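Local coordinates for putative type VI secretion protein (Escherichia coli, PDB 6SK0) that forms the trimeric tip spike of the type VI secretion system, which probably punctures target envelopes and carries a phospholipase effector, at residues G559-A564 with G625-A630; L575-A580 with T619-P624; T492-R497 with M506-G511. All coordinates share one frame; numbering follows the deposited sequence.

Contact 1 (G559-A564 with G625-A630); sequences GIFISA and GMLLHA
A parallel beta ladder joins strands 559-563 and 626-629 inside the trimeric spike, their axes 4.8 Å apart and nearly aligned. I560 N donates to G625 O at 3.0 Å. From there the carbonyls alternate: I560 O receives L627 N, L627 O receives I562 N, I562 O receives H629 N, and H629 O receives A564 N at 2.9 Å. Each of the five acceptor oxygens also meets an alpha C-H. Three pairs of side chains run alongside each other. On one face, I560 CB sits 3.6 Å from M626 CG, while L628 CD2 nestles against I562 CB and I562 CD1, each at 3.6 Å. On the other, F561, with CG anti to the backbone N (chi1 -175°), brings CE1 to 3.8 Å from L627 CD2; L627 O lies at the ring edge, and S563 CB rests over one ring face, offset toward the rim. S563 OG and H629 ND1 both bond to D565, and helix 578-600 packs on L627 and H629. Strand 559-563 pairs onward with the second subunit and 626-629 with the third. Such a sheet, continued from chain to chain, is typical of the intertwined beta-prism of VgrG spikes.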
ATOM      1  N   GLY A 559      20.367 -10.241   2.271  1.00 40.98           N
ATOM      2  CA  GLY A 559      19.510  -9.134   1.903  1.00 40.98           C
ATOM      3  C   GLY A 559      19.607  -8.815   0.429  1.00 40.98           C
ATOM      4  O   GLY A 559      20.565  -9.160  -0.257  1.00 40.98           O
ATOM      5  N   ILE A 560      18.587  -8.131  -0.066  1.00 38.52           N
ATOM      6  CA  ILE A 560      18.475  -7.765  -1.465  1.00 38.52           C
ATOM      7  C   ILE A 560      18.397  -6.253  -1.541  1.00 38.52           C
ATOM      8  O   ILE A 560      17.516  -5.639  -0.928  1.00 38.52           O
ATOM      9  CB  ILE A 560      17.246  -8.408  -2.127  1.00 38.52           C
ATOM     10  CG1 ILE A 560      17.199  -9.913  -1.848  1.00 38.52           C
ATOM     11  CG2 ILE A 560      17.214  -8.091  -3.608  1.00 38.52           C
ATOM     12  CD1 ILE A 560      17.865 -10.755  -2.866  1.00 38.52           C
ATOM     13  N   PHE A 561      19.310  -5.658  -2.278  1.00 39.14           N
ATOM     14  CA  PHE A 561      19.265  -4.241  -2.600  1.00 39.14           C
ATOM     15  C   PHE A 561      19.022  -4.111  -4.096  1.00 39.14           C
ATOM     16  O   PHE A 561      19.883  -4.465  -4.905  1.00 39.14           O
ATOM     17  CB  PHE A 561      20.551  -3.538  -2.182  1.00 39.14           C
ATOM     18  CG  PHE A 561      20.516  -2.058  -2.375  1.00 39.14           C
ATOM     19  CD1 PHE A 561      19.349  -1.349  -2.169  1.00 39.14           C
ATOM     20  CD2 PHE A 561      21.647  -1.371  -2.763  1.00 39.14           C
ATOM     21  CE1 PHE A 561      19.313   0.012  -2.341  1.00 39.14           C
ATOM     22  CE2 PHE A 561      21.617  -0.005  -2.939  1.00 39.14           C
ATOM     23  CZ  PHE A 561      20.450   0.686  -2.725  1.00 39.14           C
ATOM     24  N   ILE A 562      17.847  -3.627  -4.464  1.00 37.85           N
ATOM     25  CA  ILE A 562      17.508  -3.346  -5.850  1.00 37.85           C
ATOM     26  C   ILE A 562      17.356  -1.845  -5.977  1.00 37.85           C
ATOM     27  O   ILE A 562      16.509  -1.236  -5.313  1.00 37.85           O
ATOM     28  CB  ILE A 562      16.239  -4.079  -6.296  1.00 37.85           C
ATOM     29  CG1 ILE A 562      16.439  -5.586  -6.158  1.00 37.85           C
ATOM     30  CG2 ILE A 562      15.878  -3.693  -7.720  1.00 37.85           C
ATOM     31  CD1 ILE A 562      15.218  -6.385  -6.435  1.00 37.85           C
ATOM     32  N   SER A 563      18.175  -1.251  -6.822  1.00 40.97           N
ATOM     33  CA  SER A 563      18.362   0.183  -6.799  1.00 40.97           C
ATOM     34  C   SER A 563      18.522   0.710  -8.210  1.00 40.97           C
ATOM     35  O   SER A 563      19.295   0.166  -9.000  1.00 40.97           O
ATOM     36  CB  SER A 563      19.582   0.540  -5.951  1.00 40.97           C
ATOM     37  OG  SER A 563      20.059   1.828  -6.243  1.00 40.97           O
ATOM     38  N   ALA A 564      17.786   1.768  -8.521  1.00 42.12           N
ATOM     39  CA  ALA A 564      18.009   2.538  -9.732  1.00 42.12           C
ATOM     40  C   ALA A 564      18.936   3.721  -9.493  1.00 42.12           C
ATOM     41  O   ALA A 564      18.831   4.735 -10.182  1.00 42.12           O
ATOM     42  CB  ALA A 564      16.678   3.003 -10.321  1.00 42.12           C
ATOM     43  N   GLY A 625      16.834  -8.029   4.893  1.00 39.51           N
ATOM     44  CA  GLY A 625      15.658  -7.391   4.362  1.00 39.51           C
ATOM     45  C   GLY A 625      15.748  -7.221   2.860  1.00 39.51           C
ATOM     46  O   GLY A 625      16.641  -7.737   2.189  1.00 39.51           O
ATOM     47  N   MET A 626      14.798  -6.480   2.330  1.00 38.68           N
ATOM     48  CA  MET A 626      14.785  -6.148   0.922  1.00 38.68           C
ATOM     49  C   MET A 626      14.531  -4.663   0.792  1.00 38.68           C
ATOM     50  O   MET A 626      13.557  -4.141   1.340  1.00 38.68           O
ATOM     51  CB  MET A 626      13.729  -6.942   0.173  1.00 38.68           C
ATOM     52  CG  MET A 626      13.987  -7.030  -1.304  1.00 38.68           C
ATOM     53  SD  MET A 626      12.741  -8.021  -2.117  1.00 38.68           S
ATOM     54  CE  MET A 626      11.495  -6.775  -2.251  1.00 38.68           C
ATOM     55  N   LEU A 627      15.416  -3.988   0.089  1.00 37.77           N
ATOM     56  CA  LEU A 627      15.326  -2.555  -0.115  1.00 37.77           C
ATOM     57  C   LEU A 627      15.209  -2.303  -1.608  1.00 37.77           C
ATOM     58  O   LEU A 627      16.130  -2.604  -2.370  1.00 37.77           O
ATOM     59  CB  LEU A 627      16.533  -1.844   0.483  1.00 37.77           C
ATOM     60  CG  LEU A 627      16.550  -0.326   0.377  1.00 37.77           C
ATOM     61  CD1 LEU A 627      15.282   0.276   0.953  1.00 37.77           C
ATOM     62  CD2 LEU A 627      17.773   0.202   1.084  1.00 37.77           C
ATOM     63  N   LEU A 628      14.067  -1.780  -2.019  1.00 37.79           N
ATOM     64  CA  LEU A 628      13.835  -1.344  -3.382  1.00 37.79           C
ATOM     65  C   LEU A 628      13.833   0.172  -3.387  1.00 37.79           C
ATOM     66  O   LEU A 628      13.018   0.799  -2.704  1.00 37.79           O
ATOM     67  CB  LEU A 628      12.518  -1.886  -3.924  1.00 37.79           C
ATOM     68  CG  LEU A 628      12.219  -3.363  -3.681  1.00 37.79           C
ATOM     69  CD1 LEU A 628      10.903  -3.719  -4.325  1.00 37.79           C
ATOM     70  CD2 LEU A 628      13.318  -4.231  -4.223  1.00 37.79           C
ATOM     71  N   HIS A 629      14.754   0.756  -4.130  1.00 39.62           N
ATOM     72  CA  HIS A 629      14.833   2.199  -4.213  1.00 39.62           C
ATOM     73  C   HIS A 629      15.063   2.621  -5.649  1.00 39.62           C
ATOM     74  O   HIS A 629      15.899   2.044  -6.343  1.00 39.62           O
ATOM     75  CB  HIS A 629      15.940   2.761  -3.332  1.00 39.62           C
ATOM     76  CG  HIS A 629      16.117   4.230  -3.494  1.00 39.62           C
ATOM     77  ND1 HIS A 629      17.114   4.775  -4.265  1.00 39.62           N
ATOM     78  CD2 HIS A 629      15.381   5.268  -3.039  1.00 39.62           C
ATOM     79  CE1 HIS A 629      17.003   6.089  -4.255  1.00 39.62           C
ATOM     80  NE2 HIS A 629      15.962   6.414  -3.516  1.00 39.62           N
ATOM     81  N   ALA A 630      14.319   3.628  -6.084  1.00 39.78           N
ATOM     82  CA  ALA A 630      14.536   4.235  -7.364  1.00 39.78           C
ATOM     83  C   ALA A 630      14.422   5.732  -7.121  1.00 39.78           C
ATOM     84  O   ALA A 630      13.520   6.169  -6.398  1.00 39.78           O
ATOM     85  CB  ALA A 630      13.544   3.777  -8.431  1.00 39.78           C
TER

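Contact 2 (L575-A580 with T619-P624); sequences LDMDEA and TDLTAP
Flat groups play a small part here, for no aromatic ring belongs to either segment, and those that matter are the peptide units on the two sides of D620. The first, from T619 to D620, presents its N-H to a thioether: D620 N donates a weak hydrogen bond to M577 SD at 3.2 Å, bent to 145°. The second, from D620 to L621, is met at its oxygen by a methyl, L575 CD1 lying 3.8 Å from D620 O. M577 stands at the N-cap position of helix 578-600, its CG between backbone N and carbonyl carbon (chi1 51°). The chain then extends and bends at its last torsion, which carries CE alongside the D620 backbone and to 3.9 Å from L621 CG. L575 CD2 comes to 4.3 Å from L621 CD1. D620 and L621 both take positive phi as the chain leaves helix 608-618. W551 of the second subunit packs on L575 and donates a hydrogen bond from NE1 to L621 O. The carboxylates of D576 and D578 stand well off from that of D620, like charges not in contact, so the D620 N-H is met by a soft, neutral sulfur, a weak acceptor.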
ATOM      1  N   LEU A 575      26.856  -2.041  -1.590  1.00 46.91           N
ATOM      2  CA  LEU A 575      25.647  -1.686  -0.859  1.00 46.91           C
ATOM      3  C   LEU A 575      25.570  -0.199  -0.542  1.00 46.91           C
ATOM      4  O   LEU A 575      24.944   0.191   0.446  1.00 46.91           O
ATOM      5  CB  LEU A 575      25.548  -2.508   0.421  1.00 46.91           C
ATOM      6  CG  LEU A 575      25.309  -3.995   0.203  1.00 46.91           C
ATOM      7  CD1 LEU A 575      25.138  -4.681   1.531  1.00 46.91           C
ATOM      8  CD2 LEU A 575      24.100  -4.215  -0.690  1.00 46.91           C
ATOM      9  N   ASP A 576      26.189   0.640  -1.360  1.00 48.14           N
ATOM     10  CA  ASP A 576      26.116   2.083  -1.184  1.00 48.14           C
ATOM     11  C   ASP A 576      24.684   2.540  -1.437  1.00 48.14           C
ATOM     12  O   ASP A 576      24.191   2.472  -2.566  1.00 48.14           O
ATOM     13  CB  ASP A 576      27.093   2.756  -2.137  1.00 48.14           C
ATOM     14  CG  ASP A 576      28.300   3.316  -1.428  1.00 48.14           C
ATOM     15  OD1 ASP A 576      28.661   2.777  -0.364  1.00 48.14           O
ATOM     16  OD2 ASP A 576      28.920   4.266  -1.952  1.00 48.14           O
ATOM     17  N   MET A 577      24.001   2.984  -0.391  1.00 45.66           N
ATOM     18  CA  MET A 577      22.570   3.241  -0.479  1.00 45.66           C
ATOM     19  C   MET A 577      22.214   4.560   0.187  1.00 45.66           C
ATOM     20  O   MET A 577      21.210   4.665   0.896  1.00 45.66           O
ATOM     21  CB  MET A 577      21.775   2.092   0.137  1.00 45.66           C
ATOM     22  CG  MET A 577      22.228   1.717   1.534  1.00 45.66           C
ATOM     23  SD  MET A 577      21.059   0.661   2.393  1.00 45.66           S
ATOM     24  CE  MET A 577      21.354  -0.903   1.582  1.00 45.66           C
ATOM     25  N   ASP A 578      23.027   5.589  -0.050  1.00 47.03           N
ATOM     26  CA  ASP A 578      22.849   6.857   0.651  1.00 47.03           C
ATOM     27  C   ASP A 578      21.493   7.485   0.360  1.00 47.03           C
ATOM     28  O   ASP A 578      20.816   7.956   1.277  1.00 47.03           O
ATOM     29  CB  ASP A 578      23.980   7.813   0.283  1.00 47.03           C
ATOM     30  CG  ASP A 578      25.273   7.473   0.983  1.00 47.03           C
ATOM     31  OD1 ASP A 578      25.578   6.272   1.142  1.00 47.03           O
ATOM     32  OD2 ASP A 578      26.007   8.408   1.354  1.00 47.03           O
ATOM     33  N   GLU A 579      21.070   7.492  -0.901  1.00 45.58           N
ATOM     34  CA  GLU A 579      19.777   8.080  -1.222  1.00 45.58           C
ATOM     35  C   GLU A 579      18.634   7.228  -0.681  1.00 45.58           C
ATOM     36  O   GLU A 579      17.646   7.758  -0.162  1.00 45.58           O
ATOM     37  CB  GLU A 579      19.647   8.279  -2.728  1.00 45.58           C
ATOM     38  CG  GLU A 579      18.400   9.041  -3.150  1.00 45.58           C
ATOM     39  CD  GLU A 579      18.059  10.213  -2.235  1.00 45.58           C
ATOM     40  OE1 GLU A 579      18.941  11.057  -1.976  1.00 45.58           O
ATOM     41  OE2 GLU A 579      16.903  10.292  -1.782  1.00 45.58           O
ATOM     42  N   ALA A 580      18.760   5.906  -0.773  1.00 43.39           N
ATOM     43  CA  ALA A 580      17.756   5.032  -0.184  1.00 43.39           C
ATOM     44  C   ALA A 580      17.690   5.214   1.328  1.00 43.39           C
ATOM     45  O   ALA A 580      16.604   5.190   1.917  1.00 43.39           O
ATOM     46  CB  ALA A 580      18.050   3.578  -0.542  1.00 43.39           C
ATOM     47  N   THR A 619      18.976  -0.341   6.621  1.00 43.92           N
ATOM     48  CA  THR A 619      20.159   0.492   6.476  1.00 43.92           C
ATOM     49  C   THR A 619      21.387  -0.392   6.378  1.00 43.92           C
ATOM     50  O   THR A 619      21.699  -1.136   7.309  1.00 43.92           O
ATOM     51  CB  THR A 619      20.277   1.456   7.652  1.00 43.92           C
ATOM     52  OG1 THR A 619      19.144   2.325   7.661  1.00 43.92           O
ATOM     53  CG2 THR A 619      21.533   2.286   7.530  1.00 43.92           C
ATOM     54  N   ASP A 620      22.051  -0.341   5.229  1.00 45.10           N
ATOM     55  CA  ASP A 620      23.176  -1.204   4.890  1.00 45.10           C
ATOM     56  C   ASP A 620      22.807  -2.679   4.897  1.00 45.10           C
ATOM     57  O   ASP A 620      23.696  -3.529   4.872  1.00 45.10           O
ATOM     58  CB  ASP A 620      24.367  -0.961   5.820  1.00 45.10           C
ATOM     59  CG  ASP A 620      24.574   0.499   6.114  1.00 45.10           C
ATOM     60  OD1 ASP A 620      24.803   1.269   5.161  1.00 45.10           O
ATOM     61  OD2 ASP A 620      24.489   0.885   7.295  1.00 45.10           O
ATOM     62  N   LEU A 621      21.514  -2.996   4.927  1.00 42.52           N
ATOM     63  CA  LEU A 621      21.018  -4.367   4.972  1.00 42.52           C
ATOM     64  C   LEU A 621      21.747  -5.183   6.036  1.00 42.52           C
ATOM     65  O   LEU A 621      22.270  -6.266   5.781  1.00 42.52           O
ATOM     66  CB  LEU A 621      21.112  -5.026   3.593  1.00 42.52           C
ATOM     67  CG  LEU A 621      20.111  -4.504   2.561  1.00 42.52           C
ATOM     68  CD1 LEU A 621      20.362  -5.083   1.170  1.00 42.52           C
ATOM     69  CD2 LEU A 621      18.676  -4.777   3.003  1.00 42.52           C
ATOM     70  N   THR A 622      21.785  -4.638   7.253  1.00 43.09           N
ATOM     71  CA  THR A 622      22.390  -5.353   8.367  1.00 43.09           C
ATOM     72  C   THR A 622      21.581  -6.575   8.767  1.00 43.09           C
ATOM     73  O   THR A 622      22.120  -7.480   9.407  1.00 43.09           O
ATOM     74  CB  THR A 622      22.568  -4.422   9.565  1.00 43.09           C
ATOM     75  OG1 THR A 622      21.299  -3.894   9.959  1.00 43.09           O
ATOM     76  CG2 THR A 622      23.493  -3.281   9.203  1.00 43.09           C
ATOM     77  N   ALA A 623      20.308  -6.619   8.409  1.00 41.65           N
ATOM     78  CA  ALA A 623      19.481  -7.801   8.514  1.00 41.65           C
ATOM     79  C   ALA A 623      18.988  -8.189   7.125  1.00 41.65           C
ATOM     80  O   ALA A 623      18.918  -7.340   6.236  1.00 41.65           O
ATOM     81  CB  ALA A 623      18.292  -7.562   9.453  1.00 41.65           C
ATOM     82  N   PRO A 624      18.669  -9.461   6.892  1.00 41.01           N
ATOM     83  CA  PRO A 624      18.241  -9.869   5.546  1.00 41.01           C
ATOM     84  C   PRO A 624      16.874  -9.325   5.175  1.00 41.01           C
ATOM     85  O   PRO A 624      15.873 -10.043   5.156  1.00 41.01           O
ATOM     86  CB  PRO A 624      18.235 -11.398   5.626  1.00 41.01           C
ATOM     87  CG  PRO A 624      18.147 -11.697   7.061  1.00 41.01           C
ATOM     88  CD  PRO A 624      18.886 -10.622   7.763  1.00 41.01           C
TER

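Contact 3 (T492-R497 with M506-G511); sequences TRNVIR and MEDKRG
The side chains of R493 and E507 cross obliquely, with guanidinium and carboxylate planes 59° apart. E507 sets out with CG anti to the backbone N and bends at chi2 (66°), swinging its carboxylate across toward the facing segment. R493 NE then donates to E507 OE1 at 2.8 Å in a salt bridge; the oxygen lies in the guanidinium plane, yet is itself approached from above the carboxylate plane, 38° out of it. The other oxygen is gripped from a different quarter: K509 N reaches the anti lone pair of E507 OE2 at 2.9 Å. T492 runs alongside E507 and brings OG1 to 2.7 Å from E507 OE2, although that hydroxyl proton has another acceptor within reach. All this decorates the open end of a beta hairpin, strands 493-497 and 503-507, the former the outermost strand of this chain's antiparallel sheet. N494 and M506 form a hydrogen-bonded pair of it, M506 N lying 2.7 Å from N494 O, and R493 and E507 the adjoining non-hydrogen-bonded pair. Beyond them, the hydrogen bond from D508 N to T492 O is very short at 2.4 Å, which suggests a strained spot. T492 O also stands 2.8 Å from E507 OE2, two acceptors that would tend to repel. D508 starts toward the facing segment, D508 CB lying 3.6 Å from T492 CB. Its OD1 makes weak hydrogen bonds to T498 and A500 of the third subunit.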
ATOM      1  N   THR A 492      36.213  -8.717 -33.644  1.00 60.93           N
ATOM      2  CA  THR A 492      35.741  -8.129 -32.391  1.00 60.93           C
ATOM      3  C   THR A 492      34.707  -8.984 -31.668  1.00 60.93           C
ATOM      4  O   THR A 492      34.037  -8.490 -30.758  1.00 60.93           O
ATOM      5  CB  THR A 492      35.176  -6.715 -32.602  1.00 60.93           C
ATOM      6  OG1 THR A 492      33.943  -6.787 -33.326  1.00 60.93           O
ATOM      7  CG2 THR A 492      36.166  -5.849 -33.363  1.00 60.93           C
ATOM      8  N   ARG A 493      34.569 -10.257 -32.020  1.00 59.48           N
ATOM      9  CA  ARG A 493      33.655 -11.160 -31.335  1.00 59.48           C
ATOM     10  C   ARG A 493      34.423 -12.393 -30.887  1.00 59.48           C
ATOM     11  O   ARG A 493      34.846 -13.203 -31.719  1.00 59.48           O
ATOM     12  CB  ARG A 493      32.481 -11.553 -32.229  1.00 59.48           C
ATOM     13  CG  ARG A 493      31.362 -10.539 -32.228  1.00 59.48           C
ATOM     14  CD  ARG A 493      30.008 -11.179 -32.446  1.00 59.48           C
ATOM     15  NE  ARG A 493      28.937 -10.201 -32.285  1.00 59.48           N
ATOM     16  CZ  ARG A 493      27.644 -10.485 -32.358  1.00 59.48           C
ATOM     17  NH1 ARG A 493      27.249 -11.727 -32.593  1.00 59.48           N
ATOM     18  NH2 ARG A 493      26.744  -9.527 -32.199  1.00 59.48           N
ATOM     19  N   ASN A 494      34.617 -12.521 -29.581  1.00 59.45           N
ATOM     20  CA  ASN A 494      35.198 -13.709 -28.975  1.00 59.45           C
ATOM     21  C   ASN A 494      34.059 -14.563 -28.441  1.00 59.45           C
ATOM     22  O   ASN A 494      33.274 -14.101 -27.607  1.00 59.45           O
ATOM     23  CB  ASN A 494      36.170 -13.335 -27.859  1.00 59.45           C
ATOM     24  CG  ASN A 494      37.322 -12.500 -28.354  1.00 59.45           C
ATOM     25  OD1 ASN A 494      37.414 -11.311 -28.055  1.00 59.45           O
ATOM     26  ND2 ASN A 494      38.212 -13.116 -29.119  1.00 59.45           N
ATOM     27  N   VAL A 495      33.961 -15.793 -28.932  1.00 59.24           N
ATOM     28  CA  VAL A 495      32.836 -16.665 -28.632  1.00 59.24           C
ATOM     29  C   VAL A 495      33.360 -17.979 -28.081  1.00 59.24           C
ATOM     30  O   VAL A 495      34.162 -18.656 -28.734  1.00 59.24           O
ATOM     31  CB  VAL A 495      31.961 -16.917 -29.869  1.00 59.24           C
ATOM     32  CG1 VAL A 495      30.675 -17.599 -29.462  1.00 59.24           C
ATOM     33  CG2 VAL A 495      31.665 -15.613 -30.582  1.00 59.24           C
ATOM     34  N   ILE A 496      32.905 -18.337 -26.886  1.00 58.07           N
ATOM     35  CA  ILE A 496      33.036 -19.683 -26.350  1.00 58.07           C
ATOM     36  C   ILE A 496      31.689 -20.359 -26.562  1.00 58.07           C
ATOM     37  O   ILE A 496      30.782 -20.229 -25.739  1.00 58.07           O
ATOM     38  CB  ILE A 496      33.434 -19.670 -24.874  1.00 58.07           C
ATOM     39  CG1 ILE A 496      34.772 -18.959 -24.695  1.00 58.07           C
ATOM     40  CG2 ILE A 496      33.482 -21.080 -24.321  1.00 58.07           C
ATOM     41  CD1 ILE A 496      35.274 -18.981 -23.279  1.00 58.07           C
ATOM     42  N   ARG A 497      31.544 -21.068 -27.674  1.00 59.13           N
ATOM     43  CA  ARG A 497      30.283 -21.687 -28.048  1.00 59.13           C
ATOM     44  C   ARG A 497      30.417 -23.199 -27.980  1.00 59.13           C
ATOM     45  O   ARG A 497      31.370 -23.768 -28.520  1.00 59.13           O
ATOM     46  CB  ARG A 497      29.853 -21.256 -29.451  1.00 59.13           C
ATOM     47  CG  ARG A 497      28.374 -21.416 -29.712  1.00 59.13           C
ATOM     48  CD  ARG A 497      28.073 -21.474 -31.191  1.00 59.13           C
ATOM     49  NE  ARG A 497      28.297 -22.807 -31.743  1.00 59.13           N
ATOM     50  CZ  ARG A 497      27.368 -23.756 -31.813  1.00 59.13           C
ATOM     51  NH1 ARG A 497      26.143 -23.525 -31.365  1.00 59.13           N
ATOM     52  NH2 ARG A 497      27.665 -24.937 -32.331  1.00 59.13           N
ATOM     53  N   MET A 506      31.732 -12.367 -26.196  1.00 56.12           N
ATOM     54  CA  MET A 506      32.255 -11.057 -25.843  1.00 56.12           C
ATOM     55  C   MET A 506      32.422 -10.256 -27.122  1.00 56.12           C
ATOM     56  O   MET A 506      33.209 -10.631 -27.995  1.00 56.12           O
ATOM     57  CB  MET A 506      33.578 -11.177 -25.092  1.00 56.12           C
ATOM     58  CG  MET A 506      33.437 -11.797 -23.723  1.00 56.12           C
ATOM     59  SD  MET A 506      34.930 -11.697 -22.731  1.00 56.12           S
ATOM     60  CE  MET A 506      34.356 -12.372 -21.179  1.00 56.12           C
ATOM     61  N   GLU A 507      31.670  -9.173 -27.239  1.00 56.44           N
ATOM     62  CA  GLU A 507      31.729  -8.295 -28.395  1.00 56.44           C
ATOM     63  C   GLU A 507      32.686  -7.151 -28.095  1.00 56.44           C
ATOM     64  O   GLU A 507      32.477  -6.400 -27.141  1.00 56.44           O
ATOM     65  CB  GLU A 507      30.340  -7.770 -28.741  1.00 56.44           C
ATOM     66  CG  GLU A 507      30.335  -6.625 -29.718  1.00 56.44           C
ATOM     67  CD  GLU A 507      30.827  -7.032 -31.088  1.00 56.44           C
ATOM     68  OE1 GLU A 507      30.049  -7.633 -31.854  1.00 56.44           O
ATOM     69  OE2 GLU A 507      31.994  -6.747 -31.406  1.00 56.44           O
ATOM     70  N   ASP A 508      33.719  -7.013 -28.915  1.00 58.89           N
ATOM     71  CA  ASP A 508      34.783  -6.050 -28.681  1.00 58.89           C
ATOM     72  C   ASP A 508      34.605  -4.735 -29.414  1.00 58.89           C
ATOM     73  O   ASP A 508      35.402  -3.821 -29.195  1.00 58.89           O
ATOM     74  CB  ASP A 508      36.127  -6.642 -29.086  1.00 58.89           C
ATOM     75  CG  ASP A 508      36.656  -7.602 -28.078  1.00 58.89           C
ATOM     76  OD1 ASP A 508      37.817  -7.407 -27.672  1.00 58.89           O
ATOM     77  OD2 ASP A 508      35.918  -8.525 -27.675  1.00 58.89           O
ATOM     78  N   LYS A 509      33.607  -4.614 -30.279  1.00 57.44           N
ATOM     79  CA  LYS A 509      33.473  -3.402 -31.072  1.00 57.44           C
ATOM     80  C   LYS A 509      33.367  -2.193 -30.157  1.00 57.44           C
ATOM     81  O   LYS A 509      32.462  -2.113 -29.322  1.00 57.44           O
ATOM     82  CB  LYS A 509      32.260  -3.498 -31.988  1.00 57.44           C
ATOM     83  CG  LYS A 509      32.071  -2.278 -32.854  1.00 57.44           C
ATOM     84  CD  LYS A 509      30.646  -2.135 -33.308  1.00 57.44           C
ATOM     85  CE  LYS A 509      30.596  -1.651 -34.736  1.00 57.44           C
ATOM     86  NZ  LYS A 509      29.200  -1.447 -35.177  1.00 57.44           N
ATOM     87  N   ARG A 510      34.320  -1.275 -30.295  1.00 57.55           N
ATOM     88  CA  ARG A 510      34.446  -0.164 -29.364  1.00 57.55           C
ATOM     89  C   ARG A 510      33.181   0.677 -29.347  1.00 57.55           C
ATOM     90  O   ARG A 510      32.592   0.962 -30.393  1.00 57.55           O
ATOM     91  CB  ARG A 510      35.650   0.698 -29.733  1.00 57.55           C
ATOM     92  CG  ARG A 510      36.958  -0.057 -29.760  1.00 57.55           C
ATOM     93  CD  ARG A 510      37.129  -0.918 -28.528  1.00 57.55           C
ATOM     94  NE  ARG A 510      38.513  -1.345 -28.364  1.00 57.55           N
ATOM     95  CZ  ARG A 510      39.035  -2.435 -28.916  1.00 57.55           C
ATOM     96  NH1 ARG A 510      40.309  -2.727 -28.707  1.00 57.55           N
ATOM     97  NH2 ARG A 510      38.291  -3.231 -29.668  1.00 57.55           N
ATOM     98  N   GLY A 511      32.760   1.061 -28.150  1.00 54.41           N
ATOM     99  CA  GLY A 511      31.525   1.781 -27.980  1.00 54.41           C
ATOM    100  C   GLY A 511      30.278   0.937 -28.072  1.00 54.41           C
ATOM    101  O   GLY A 511      29.190   1.451 -27.804  1.00 54.41           O
TER

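In the fold
Contacts 1 and 2 form one continuous region, their centres 8 Å apart, with contact 2 nested inside the chain loop that contact 1 closes. Residues 575-580 and 619-624 supply the outer layer over strands 559-563 and 626-629: F561 CZ lies 3.5 Å from M577 CB, and L627 CD2 lies 3.6 Å from M577 SD, so the methionine that accepts the weak bond also packs on the sheet. At the far end, H629 CE1 sits 3.4 Å from E579 CG. Contact 3 stands apart, its centre about 32 Å from that of contact 1 and about 35 Å from that of contact 2, and it precedes both in sequence. All three contacts touch the third subunit.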